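Local structure of glutathione S-transferase domain (Xanthobacter autotrophicus, 4HZ2) at residues 126-131 with 184-189. The protein binds glutathione and, as its family membership suggests, probably acts as a transferase that joins this thiol to other substrates. Numbering follows the deposited sequence. Where two conformers were deposited one is given.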
ATOM      1  N   TYR B 126      -1.626 -11.510  -2.377  1.00 16.55           N
ATOM      2  CA  TYR B 126      -1.370 -12.930  -2.652  1.00 17.20           C
ATOM      3  C   TYR B 126      -1.861 -13.825  -1.533  1.00 18.45           C
ATOM      4  O   TYR B 126      -2.530 -14.836  -1.784  1.00 23.64           O
ATOM      5  CB  TYR B 126       0.120 -13.168  -2.951  1.00 17.76           C
ATOM      6  CG  TYR B 126       0.572 -12.185  -3.993  1.00 18.08           C
ATOM      7  CD1 TYR B 126       0.009 -12.198  -5.279  1.00 17.70           C
ATOM      8  CD2 TYR B 126       1.491 -11.196  -3.685  1.00 19.48           C
ATOM      9  CE1 TYR B 126       0.359 -11.247  -6.224  1.00 21.57           C
ATOM     10  CE2 TYR B 126       1.878 -10.260  -4.631  1.00 20.74           C
ATOM     11  CZ  TYR B 126       1.300 -10.278  -5.894  1.00 20.97           C
ATOM     12  OH  TYR B 126       1.688  -9.358  -6.825  1.00 23.98           O
ATOM     13  N   ILE B 127      -1.523 -13.458  -0.299  1.00 18.59           N
ATOM     14  CA  ILE B 127      -1.879 -14.250   0.888  0.50 18.79           C
ATOM     15  C   ILE B 127      -3.357 -14.088   1.231  1.00 18.55           C
ATOM     16  O   ILE B 127      -4.083 -15.064   1.390  1.00 20.61           O
ATOM     17  CB  ILE B 127      -1.034 -13.859   2.131  0.50 21.26           C
ATOM     18  CG1 ILE B 127       0.466 -13.903   1.805  0.50 25.93           C
ATOM     19  CG2 ILE B 127      -1.350 -14.765   3.318  0.50 24.50           C
ATOM     20  CD1 ILE B 127       0.990 -15.286   1.502  0.50 27.51           C
ATOM     21  N   ALA B 128      -3.802 -12.846   1.333  1.00 21.25           N
ATOM     22  CA  ALA B 128      -5.192 -12.613   1.680  1.00 21.62           C
ATOM     23  C   ALA B 128      -6.087 -13.137   0.562  1.00 22.34           C
ATOM     24  O   ALA B 128      -7.109 -13.784   0.814  1.00 22.84           O
ATOM     25  CB  ALA B 128      -5.428 -11.139   1.908  1.00 17.75           C
ATOM     26  N   VAL B 129      -5.709 -12.858  -0.681  1.00 20.55           N
ATOM     27  CA  VAL B 129      -6.513 -13.284  -1.818  1.00 25.18           C
ATOM     28  C   VAL B 129      -6.606 -14.814  -1.941  1.00 27.61           C
ATOM     29  O   VAL B 129      -7.700 -15.355  -2.138  1.00 28.94           O
ATOM     30  CB  VAL B 129      -6.026 -12.629  -3.123  1.00 27.61           C
ATOM     31  CG1 VAL B 129      -6.775 -13.192  -4.334  1.00 30.72           C
ATOM     32  CG2 VAL B 129      -6.190 -11.111  -3.014  1.00 30.80           C
ATOM     33  N   ALA B 130      -5.480 -15.519  -1.811  1.00 23.98           N
ATOM     34  CA  ALA B 130      -5.517 -16.985  -1.876  1.00 22.75           C
ATOM     35  C   ALA B 130      -6.385 -17.575  -0.755  1.00 21.82           C
ATOM     36  O   ALA B 130      -7.161 -18.504  -0.981  1.00 26.37           O
ATOM     37  CB  ALA B 130      -4.112 -17.582  -1.824  1.00 23.21           C
ATOM     38  N   ARG B 131      -6.254 -17.037   0.454  1.00 20.82           N
ATOM     39  CA  ARG B 131      -7.121 -17.467   1.573  1.00 19.14           C
ATOM     40  C   ARG B 131      -8.615 -17.233   1.245  1.00 21.35           C
ATOM     41  O   ARG B 131      -9.475 -18.087   1.507  1.00 22.68           O
ATOM     42  CB  ARG B 131      -6.727 -16.783   2.883  1.00 17.53           C
ATOM     43  CG  ARG B 131      -7.784 -16.875   3.998  1.00 18.77           C
ATOM     44  CD  ARG B 131      -7.136 -16.373   5.275  1.00 19.01           C
ATOM     45  NE  ARG B 131      -7.958 -16.347   6.486  1.00 17.51           N
ATOM     46  CZ  ARG B 131      -8.754 -15.341   6.831  1.00 18.65           C
ATOM     47  NH1 ARG B 131      -8.904 -14.308   5.990  1.00 17.29           N
ATOM     48  NH2 ARG B 131      -9.412 -15.369   8.002  1.00 18.33           N
ATOM     49  N   PHE B 184       0.835  -9.646  10.585  1.00 15.46           N
ATOM     50  CA  PHE B 184       0.276 -10.761  11.340  1.00 15.21           C
ATOM     51  C   PHE B 184      -1.154 -11.062  10.878  1.00 14.10           C
ATOM     52  O   PHE B 184      -1.580 -12.226  10.843  1.00 15.86           O
ATOM     53  CB  PHE B 184       0.320 -10.460  12.829  1.00 17.69           C
ATOM     54  CG  PHE B 184      -0.220 -11.555  13.709  1.00 15.46           C
ATOM     55  CD1 PHE B 184       0.633 -12.527  14.227  1.00 17.46           C
ATOM     56  CD2 PHE B 184      -1.592 -11.599  14.057  1.00 13.78           C
ATOM     57  CE1 PHE B 184       0.152 -13.500  15.084  1.00 18.25           C
ATOM     58  CE2 PHE B 184      -2.068 -12.578  14.912  1.00 15.23           C
ATOM     59  CZ  PHE B 184      -1.195 -13.538  15.411  1.00 15.50           C
ATOM     60  N   ALA B 185      -1.884 -10.003  10.504  1.00 14.23           N
ATOM     61  CA  ALA B 185      -3.312 -10.092  10.188  1.00 16.58           C
ATOM     62  C   ALA B 185      -3.631 -11.305   9.313  1.00 15.69           C
ATOM     63  O   ALA B 185      -4.495 -12.106   9.656  1.00 16.76           O
ATOM     64  CB  ALA B 185      -3.777  -8.790   9.520  1.00 17.42           C
ATOM     65  N   TYR B 186      -2.966 -11.425   8.164  1.00 17.94           N
ATOM     66  CA  TYR B 186      -3.174 -12.599   7.312  1.00 15.95           C
ATOM     67  C   TYR B 186      -2.153 -13.707   7.512  1.00 14.45           C
ATOM     68  O   TYR B 186      -2.470 -14.879   7.298  1.00 17.44           O
ATOM     69  CB  TYR B 186      -3.234 -12.193   5.831  1.00 16.45           C
ATOM     70  CG  TYR B 186      -4.504 -11.434   5.526  1.00 15.94           C
ATOM     71  CD1 TYR B 186      -5.718 -12.100   5.350  1.00 17.64           C
ATOM     72  CD2 TYR B 186      -4.489 -10.054   5.430  1.00 15.72           C
ATOM     73  CE1 TYR B 186      -6.885 -11.411   5.046  1.00 18.13           C
ATOM     74  CE2 TYR B 186      -5.648  -9.355   5.143  1.00 17.04           C
ATOM     75  CZ  TYR B 186      -6.838 -10.042   4.963  1.00 18.26           C
ATOM     76  OH  TYR B 186      -7.994  -9.343   4.680  1.00 19.82           O
ATOM     77  N   THR B 187      -0.931 -13.354   7.917  1.00 16.38           N
ATOM     78  CA  THR B 187       0.113 -14.390   8.013  1.00 14.60           C
ATOM     79  C   THR B 187      -0.269 -15.425   9.055  1.00 14.11           C
ATOM     80  O   THR B 187       0.029 -16.628   8.877  1.00 17.12           O
ATOM     81  CB  THR B 187       1.517 -13.807   8.294  1.00 16.55           C
ATOM     82  OG1 THR B 187       1.823 -12.817   7.302  1.00 17.56           O
ATOM     83  CG2 THR B 187       2.593 -14.899   8.205  1.00 17.11           C
ATOM     84  N   HIS B 188      -0.913 -15.008  10.146  1.00 17.28           N
ATOM     85  CA  HIS B 188      -1.259 -15.996  11.197  1.00 16.60           C
ATOM     86  C   HIS B 188      -2.255 -17.042  10.708  1.00 18.77           C
ATOM     87  O   HIS B 188      -2.355 -18.120  11.282  1.00 20.17           O
ATOM     88  CB  HIS B 188      -1.680 -15.363  12.541  1.00 18.51           C
ATOM     89  CG  HIS B 188      -3.121 -14.944  12.641  1.00 17.91           C
ATOM     90  ND1 HIS B 188      -3.615 -13.804  12.026  1.00 16.30           N
ATOM     91  CD2 HIS B 188      -4.149 -15.456  13.372  1.00 20.63           C
ATOM     92  CE1 HIS B 188      -4.892 -13.647  12.362  1.00 18.14           C
ATOM     93  NE2 HIS B 188      -5.244 -14.641  13.168  1.00 16.92           N
ATOM     94  N   ARG B 189      -2.955 -16.729   9.616  1.00 17.62           N
ATOM     95  CA  ARG B 189      -3.924 -17.647   9.048  1.00 19.57           C
ATOM     96  C   ARG B 189      -3.429 -18.167   7.685  1.00 19.36           C
ATOM     97  O   ARG B 189      -4.220 -18.575   6.837  1.00 20.05           O
ATOM     98  CB  ARG B 189      -5.294 -16.960   8.913  1.00 20.57           C
ATOM     99  CG  ARG B 189      -5.870 -16.434  10.241  1.00 23.58           C
ATOM    100  CD  ARG B 189      -5.955 -17.481  11.338  1.00 26.41           C
ATOM    101  NE  ARG B 189      -6.716 -18.630  10.869  1.00 20.54           N
ATOM    102  CZ  ARG B 189      -6.373 -19.910  11.036  1.00 29.13           C
ATOM    103  NH1 ARG B 189      -5.297 -20.253  11.733  1.00 28.61           N
ATOM    104  NH2 ARG B 189      -7.139 -20.869  10.524  1.00 27.29           N
TER
HETATM  105  O   HOH W   1      -9.251 -17.685   9.816  1.00 19.21           O
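One face of the Tyr-186 ring lies flat on the methyl of Ala-128, a CH-pi contact in which CB stands 3.4 Å from the ring centroid and 7° off its normal. At the rim of the same ring, near its plane, Arg-131 NH1 comes within 3.7 Å of CE1, with the guanidinium turned 72° from the ring. With CG of Tyr-186 anti to the carbonyl carbon (chi1 -70°), the ring swings across to helix 107-137, and Ile-127 CG2 lies 4.1 Å from Tyr-186 CB, the two side chains sliding past each other in opposite directions. The contact thus joins two helices of the all-helical C-terminal domain of the glutathione S-transferase fold, at the side that faces the N-terminal domain: the phenol OH takes a hydrogen bond from Asn-33 N, and the tyrosine touches bound glutathione. A leucine in place of Tyr-186 would probably leave Asn-33 N without this acceptor and Ala-128 without the flat surface over its methyl. Farther along, the extended Arg-131 passes its NE 3.7 Å from Arg-189 CB. A water accepts from Arg-131 NH2 and Arg-189 NE, each at 2.9 Å, in the plane of both guanidinium groups, while Glu-192 forms salt bridges with both arginines and Glu-191 a further one with Arg-189, which probably offsets their like charges. Arg-189 CG in turn covers the centre of one face of the His-188 ring; the Phe-184 ring meets the other, and His-188 ND1 donates to Phe-184 O (2.8 Å).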